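Local coordinates for protein beta-alanyl-CoA:ammonia lyase 2 (Clostridium propionicum, PDB 4MTU) that probably acts as a lyase that removes ammonia from beta-alanyl-CoA, and binds zinc in a hot dog fold assembly of six chains, at residues G21-G34 against F51-V65. Sequence-based numbering, arbitrary orientation.
Sequences GNLVNGARIVNQWG and FLGYKDIEFTAPVYV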
loop_
_atom_site.group_PDB
_atom_site.type_symbol
_atom_site.label_atom_id
_atom_site.label_comp_id
_atom_site.label_asym_id
_atom_site.label_seq_id
_atom_site.Cartn_x
_atom_site.Cartn_y
_atom_site.Cartn_z
ATOM N N GLY A 21 7.457 13.177 -10.554
ATOM C CA GLY A 21 7.463 13.024 -12.006
ATOM C C GLY A 21 7.011 11.636 -12.487
ATOM O O GLY A 21 7.308 11.225 -13.605
ATOM N N ASN A 22 6.235 10.929 -11.649
ATOM C CA ASN A 22 5.704 9.604 -12.021
ATOM C C ASN A 22 6.793 8.579 -12.277
ATOM O O ASN A 22 6.579 7.582 -12.960
ATOM C CB ASN A 22 4.757 9.696 -13.203
ATOM C CG ASN A 22 3.508 10.415 -12.750
ATOM O OD1 ASN A 22 2.802 9.948 -11.846
ATOM N ND2 ASN A 22 3.320 11.660 -13.246
ATOM N N LEU A 23 7.964 8.762 -11.645
ATOM C CA LEU A 23 9.109 7.906 -11.823
ATOM C C LEU A 23 9.081 6.778 -10.791
ATOM O O LEU A 23 8.961 7.013 -9.574
ATOM C CB LEU A 23 10.378 8.742 -11.671
ATOM C CG LEU A 23 11.683 8.006 -11.881
ATOM C CD1 LEU A 23 11.847 7.512 -13.314
ATOM C CD2 LEU A 23 12.841 8.944 -11.550
ATOM N N VAL A 24 9.201 5.544 -11.278
ATOM C CA VAL A 24 9.284 4.363 -10.433
ATOM C C VAL A 24 10.737 4.180 -10.008
ATOM O O VAL A 24 11.677 4.492 -10.751
ATOM C CB VAL A 24 8.755 3.135 -11.184
ATOM C CG1 VAL A 24 8.782 1.897 -10.344
ATOM C CG2 VAL A 24 7.339 3.406 -11.717
ATOM N N ASN A 25 10.940 3.712 -8.770
ATOM C CA ASN A 25 12.267 3.437 -8.255
ATOM C C ASN A 25 12.820 2.115 -8.792
ATOM O O ASN A 25 12.100 1.147 -9.055
ATOM C CB ASN A 25 12.246 3.443 -6.731
ATOM C CG ASN A 25 11.264 2.529 -6.065
ATOM O OD1 ASN A 25 10.217 2.197 -6.637
ATOM N ND2 ASN A 25 11.509 2.196 -4.804
ATOM N N GLY A 26 14.153 2.033 -8.915
ATOM C CA GLY A 26 14.782 0.807 -9.346
ATOM C C GLY A 26 14.507 -0.381 -8.404
ATOM O O GLY A 26 14.429 -1.530 -8.842
ATOM N N ALA A 27 14.322 -0.097 -7.123
ATOM C CA ALA A 27 14.008 -1.152 -6.185
ATOM C C ALA A 27 12.716 -1.887 -6.531
ATOM O O ALA A 27 12.549 -3.033 -6.123
ATOM C CB ALA A 27 13.959 -0.647 -4.755
ATOM N N ARG A 28 11.802 -1.265 -7.291
ATOM C CA ARG A 28 10.596 -1.991 -7.699
ATOM C C ARG A 28 10.951 -3.204 -8.550
ATOM O O ARG A 28 10.282 -4.242 -8.488
ATOM C CB ARG A 28 9.672 -1.032 -8.472
ATOM C CG ARG A 28 8.414 -1.675 -9.041
ATOM C CD ARG A 28 7.474 -2.119 -7.981
ATOM N NE ARG A 28 6.280 -2.798 -8.509
ATOM C CZ ARG A 28 6.245 -4.062 -8.814
ATOM N NH1 ARG A 28 7.314 -4.842 -8.677
ATOM N NH2 ARG A 28 5.119 -4.607 -9.249
ATOM N N ILE A 29 11.995 -3.062 -9.393
ATOM C CA ILE A 29 12.439 -4.194 -10.196
ATOM C C ILE A 29 13.015 -5.294 -9.295
ATOM O O ILE A 29 12.750 -6.481 -9.492
ATOM C CB ILE A 29 13.526 -3.726 -11.212
ATOM C CG1 ILE A 29 12.929 -2.733 -12.214
ATOM C CG2 ILE A 29 14.143 -4.927 -11.873
ATOM C CD1 ILE A 29 13.973 -2.067 -13.115
ATOM N N VAL A 30 13.818 -4.894 -8.291
ATOM C CA VAL A 30 14.412 -5.848 -7.371
ATOM C C VAL A 30 13.319 -6.569 -6.577
ATOM O O VAL A 30 13.438 -7.786 -6.388
ATOM C CB VAL A 30 15.430 -5.141 -6.475
ATOM C CG1 VAL A 30 16.063 -6.139 -5.509
ATOM C CG2 VAL A 30 16.498 -4.429 -7.309
ATOM N N ASN A 31 12.268 -5.897 -6.212
ATOM C CA ASN A 31 11.139 -6.539 -5.556
ATOM C C ASN A 31 10.600 -7.683 -6.423
ATOM O O ASN A 31 10.356 -8.794 -5.985
ATOM C CB ASN A 31 10.101 -5.464 -5.249
ATOM C CG ASN A 31 8.910 -6.060 -4.553
ATOM O OD1 ASN A 31 9.034 -7.044 -3.894
ATOM N ND2 ASN A 31 7.734 -5.526 -4.723
ATOM N N GLN A 32 10.401 -7.364 -7.725
ATOM C CA GLN A 32 9.848 -8.366 -8.617
ATOM C C GLN A 32 10.819 -9.524 -8.849
ATOM O O GLN A 32 10.380 -10.684 -8.881
ATOM C CB GLN A 32 9.407 -7.757 -9.976
ATOM C CG GLN A 32 8.330 -8.585 -10.590
ATOM C CD GLN A 32 7.070 -8.605 -9.777
ATOM O OE1 GLN A 32 6.666 -7.562 -9.220
ATOM N NE2 GLN A 32 6.429 -9.730 -9.670
ATOM N N TRP A 33 12.103 -9.233 -8.994
ATOM C CA TRP A 33 13.095 -10.326 -9.151
ATOM C C TRP A 33 13.100 -11.224 -7.907
ATOM O O TRP A 33 13.320 -12.435 -8.064
ATOM C CB TRP A 33 14.449 -9.739 -9.392
ATOM C CG TRP A 33 14.652 -9.169 -10.780
ATOM C CD1 TRP A 33 13.964 -9.478 -11.911
ATOM C CD2 TRP A 33 15.656 -8.216 -11.147
ATOM N NE1 TRP A 33 14.467 -8.768 -12.992
ATOM C CE2 TRP A 33 15.519 -7.982 -12.520
ATOM C CE3 TRP A 33 16.620 -7.515 -10.417
ATOM C CZ2 TRP A 33 16.366 -7.093 -13.233
ATOM C CZ3 TRP A 33 17.431 -6.645 -11.088
ATOM C CH2 TRP A 33 17.301 -6.426 -12.485
ATOM N N GLY A 34 12.853 -10.684 -6.720
ATOM C CA GLY A 34 12.755 -11.543 -5.559
ATOM C C GLY A 34 11.634 -12.574 -5.728
ATOM O O GLY A 34 11.800 -13.752 -5.379
ATOM N N PHE A 51 16.629 -15.320 -0.010
ATOM C CA PHE A 51 17.459 -14.623 -0.988
ATOM C C PHE A 51 18.806 -14.197 -0.342
ATOM O O PHE A 51 18.820 -13.517 0.681
ATOM C CB PHE A 51 16.632 -13.436 -1.531
ATOM C CG PHE A 51 16.976 -13.136 -2.991
ATOM C CD1 PHE A 51 15.961 -13.434 -3.951
ATOM C CD2 PHE A 51 18.152 -12.596 -3.414
ATOM C CE1 PHE A 51 16.258 -13.207 -5.306
ATOM C CE2 PHE A 51 18.478 -12.395 -4.719
ATOM C CZ PHE A 51 17.511 -12.711 -5.640
ATOM N N LEU A 52 19.964 -14.652 -0.830
ATOM C CA LEU A 52 21.281 -14.394 -0.292
ATOM C C LEU A 52 21.890 -13.057 -0.689
ATOM O O LEU A 52 22.600 -12.412 0.071
ATOM C CB LEU A 52 22.318 -15.461 -0.723
ATOM C CG LEU A 52 22.019 -16.868 -0.126
ATOM C CD1 LEU A 52 22.993 -17.855 -0.741
ATOM C CD2 LEU A 52 22.179 -16.836 1.379
ATOM N N GLY A 53 21.700 -12.684 -1.953
ATOM C CA GLY A 53 22.333 -11.435 -2.432
ATOM C C GLY A 53 22.318 -11.392 -3.929
ATOM O O GLY A 53 21.813 -12.259 -4.652
ATOM N N TYR A 54 22.895 -10.267 -4.415
ATOM C CA TYR A 54 23.066 -9.999 -5.828
ATOM C C TYR A 54 24.474 -9.598 -6.114
ATOM O O TYR A 54 25.139 -8.869 -5.419
ATOM C CB TYR A 54 22.164 -8.875 -6.285
ATOM C CG TYR A 54 20.671 -9.112 -6.335
ATOM C CD1 TYR A 54 19.849 -8.806 -5.267
ATOM C CD2 TYR A 54 20.058 -9.598 -7.460
ATOM C CE1 TYR A 54 18.509 -8.984 -5.288
ATOM C CE2 TYR A 54 18.705 -9.775 -7.534
ATOM C CZ TYR A 54 17.894 -9.470 -6.436
ATOM O OH TYR A 54 16.568 -9.646 -6.550
ATOM N N LYS A 55 24.767 -9.742 -7.462
ATOM C CA LYS A 55 25.923 -9.088 -8.110
ATOM C C LYS A 55 25.478 -8.408 -9.395
ATOM O O LYS A 55 24.627 -8.914 -10.150
ATOM C CB LYS A 55 27.014 -10.132 -8.443
ATOM N N ASP A 56 26.054 -7.231 -9.691
ATOM C CA ASP A 56 25.948 -6.627 -10.998
ATOM C C ASP A 56 24.482 -6.270 -11.249
ATOM O O ASP A 56 24.056 -6.528 -12.381
ATOM C CB ASP A 56 26.560 -7.469 -12.084
ATOM C CG ASP A 56 28.047 -7.625 -11.827
ATOM O OD1 ASP A 56 28.752 -6.623 -11.533
ATOM O OD2 ASP A 56 28.506 -8.785 -11.851
ATOM N N ILE A 57 23.755 -5.718 -10.199
ATOM C CA ILE A 57 22.470 -5.168 -10.640
ATOM C C ILE A 57 22.808 -3.962 -11.520
ATOM O O ILE A 57 23.560 -3.067 -11.063
ATOM C CB ILE A 57 21.559 -4.758 -9.512
ATOM C CG1 ILE A 57 21.142 -5.956 -8.651
ATOM C CG2 ILE A 57 20.370 -3.993 -10.072
ATOM C CD1 ILE A 57 20.332 -5.613 -7.456
ATOM N N GLU A 58 22.268 -3.876 -12.721
ATOM C CA GLU A 58 22.340 -2.722 -13.551
ATOM C C GLU A 58 20.947 -2.257 -13.971
ATOM O O GLU A 58 20.154 -3.051 -14.423
ATOM C CB GLU A 58 23.150 -3.052 -14.804
ATOM C CG GLU A 58 24.517 -3.621 -14.589
ATOM N N PHE A 59 20.676 -0.980 -13.723
ATOM C CA PHE A 59 19.435 -0.338 -14.099
ATOM C C PHE A 59 19.732 0.453 -15.373
ATOM O O PHE A 59 20.594 1.361 -15.352
ATOM C CB PHE A 59 18.885 0.574 -13.036
ATOM C CG PHE A 59 18.591 -0.130 -11.687
ATOM C CD1 PHE A 59 17.688 -1.210 -11.649
ATOM C CD2 PHE A 59 19.172 0.286 -10.551
ATOM C CE1 PHE A 59 17.400 -1.802 -10.404
ATOM C CE2 PHE A 59 18.880 -0.293 -9.318
ATOM C CZ PHE A 59 17.986 -1.344 -9.273
ATOM N N THR A 60 19.055 0.144 -16.467
ATOM C CA THR A 60 19.483 0.585 -17.788
ATOM C C THR A 60 18.511 1.535 -18.463
ATOM O O THR A 60 18.909 2.108 -19.481
ATOM C CB THR A 60 19.713 -0.641 -18.700
ATOM O OG1 THR A 60 18.561 -1.414 -18.717
ATOM C CG2 THR A 60 20.773 -1.559 -18.127
ATOM N N ALA A 61 17.304 1.725 -17.998
ATOM C CA ALA A 61 16.334 2.659 -18.571
ATOM C C ALA A 61 15.340 3.048 -17.498
ATOM O O ALA A 61 14.969 2.175 -16.708
ATOM C CB ALA A 61 15.542 2.050 -19.732
ATOM N N PRO A 62 14.851 4.279 -17.484
ATOM C CA PRO A 62 13.887 4.680 -16.454
ATOM C C PRO A 62 12.547 4.023 -16.703
ATOM O O PRO A 62 12.181 3.749 -17.834
ATOM C CB PRO A 62 13.809 6.206 -16.650
ATOM C CG PRO A 62 14.128 6.418 -18.100
ATOM C CD PRO A 62 15.152 5.382 -18.462
ATOM N N VAL A 63 11.792 3.848 -15.611
ATOM C CA VAL A 63 10.471 3.243 -15.620
ATOM C C VAL A 63 9.487 4.248 -15.005
ATOM O O VAL A 63 9.794 4.829 -13.967
ATOM C CB VAL A 63 10.512 1.921 -14.811
ATOM C CG1 VAL A 63 9.116 1.327 -14.713
ATOM C CG2 VAL A 63 11.470 0.926 -15.432
ATOM N N TYR A 64 8.351 4.373 -15.676
ATOM C CA TYR A 64 7.301 5.329 -15.276
ATOM C C TYR A 64 5.973 4.652 -15.067
ATOM O O TYR A 64 5.698 3.559 -15.600
ATOM C CB TYR A 64 7.144 6.379 -16.376
ATOM C CG TYR A 64 8.369 7.263 -16.569
ATOM C CD1 TYR A 64 8.544 8.375 -15.788
ATOM C CD2 TYR A 64 9.300 6.927 -17.529
ATOM C CE1 TYR A 64 9.691 9.169 -15.959
ATOM C CE2 TYR A 64 10.421 7.666 -17.736
ATOM C CZ TYR A 64 10.587 8.782 -16.942
ATOM O OH TYR A 64 11.731 9.590 -17.137
ATOM N N VAL A 65 5.087 5.333 -14.357
ATOM C CA VAL A 65 3.659 4.973 -14.285
ATOM C C VAL A 65 3.174 4.748 -15.707
ATOM O O VAL A 65 3.449 5.543 -16.628
ATOM C CB VAL A 65 2.871 6.089 -13.602
ATOM C CG1 VAL A 65 1.380 5.809 -13.647
ATOM C CG2 VAL A 65 3.346 6.262 -12.168
HETATM O O HOH W 1 13.175 4.110 -13.063
HETATM O O HOH W 2 15.427 -9.549 -4.181
#
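Val24 N gives a 2.8 Å hydrogen bond to Val63 O, and Val65 N a 3.0 Å one to Asn22 O; these two pair the backbones around a single bridge, Leu23 with Tyr64, just before 21-34 enters the central helix of the hot dog fold. A water extends the pairing, donating to Val24 O and accepting from Val63 N. Beyond it, helix 27-34 packs across strand 56-59, the axes 10.2 Å apart at closest approach with their N-to-C directions 130° apart. This strand edges the chain's sheet, and a second subunit continues the sheet through an antiparallel ladder. Leu23 CD1 sits over a face of the Tyr64 ring, a CH-pi contact. The Phe59 ring takes Gly26 CA over one face, 4.0 Å from its centroid, and Ile57 CG2 over the other, while Val30 CG2 meets its edge. Val30 splits its two methyls: CG1, anti to the backbone N (chi1 -180°), reaches Tyr54 CE1 at 3.8 Å, and CG2 also touches Ile57 CD1. Trp33 presents its ring edge to Ile57 CG2, its NE1 hydrogen-bonded to Glu88 O. Tyr54 OH lies 3.5 Å from Trp33 CB and hydrogen-bonds at 2.6 Å to a water O over the Phe51 ring centre.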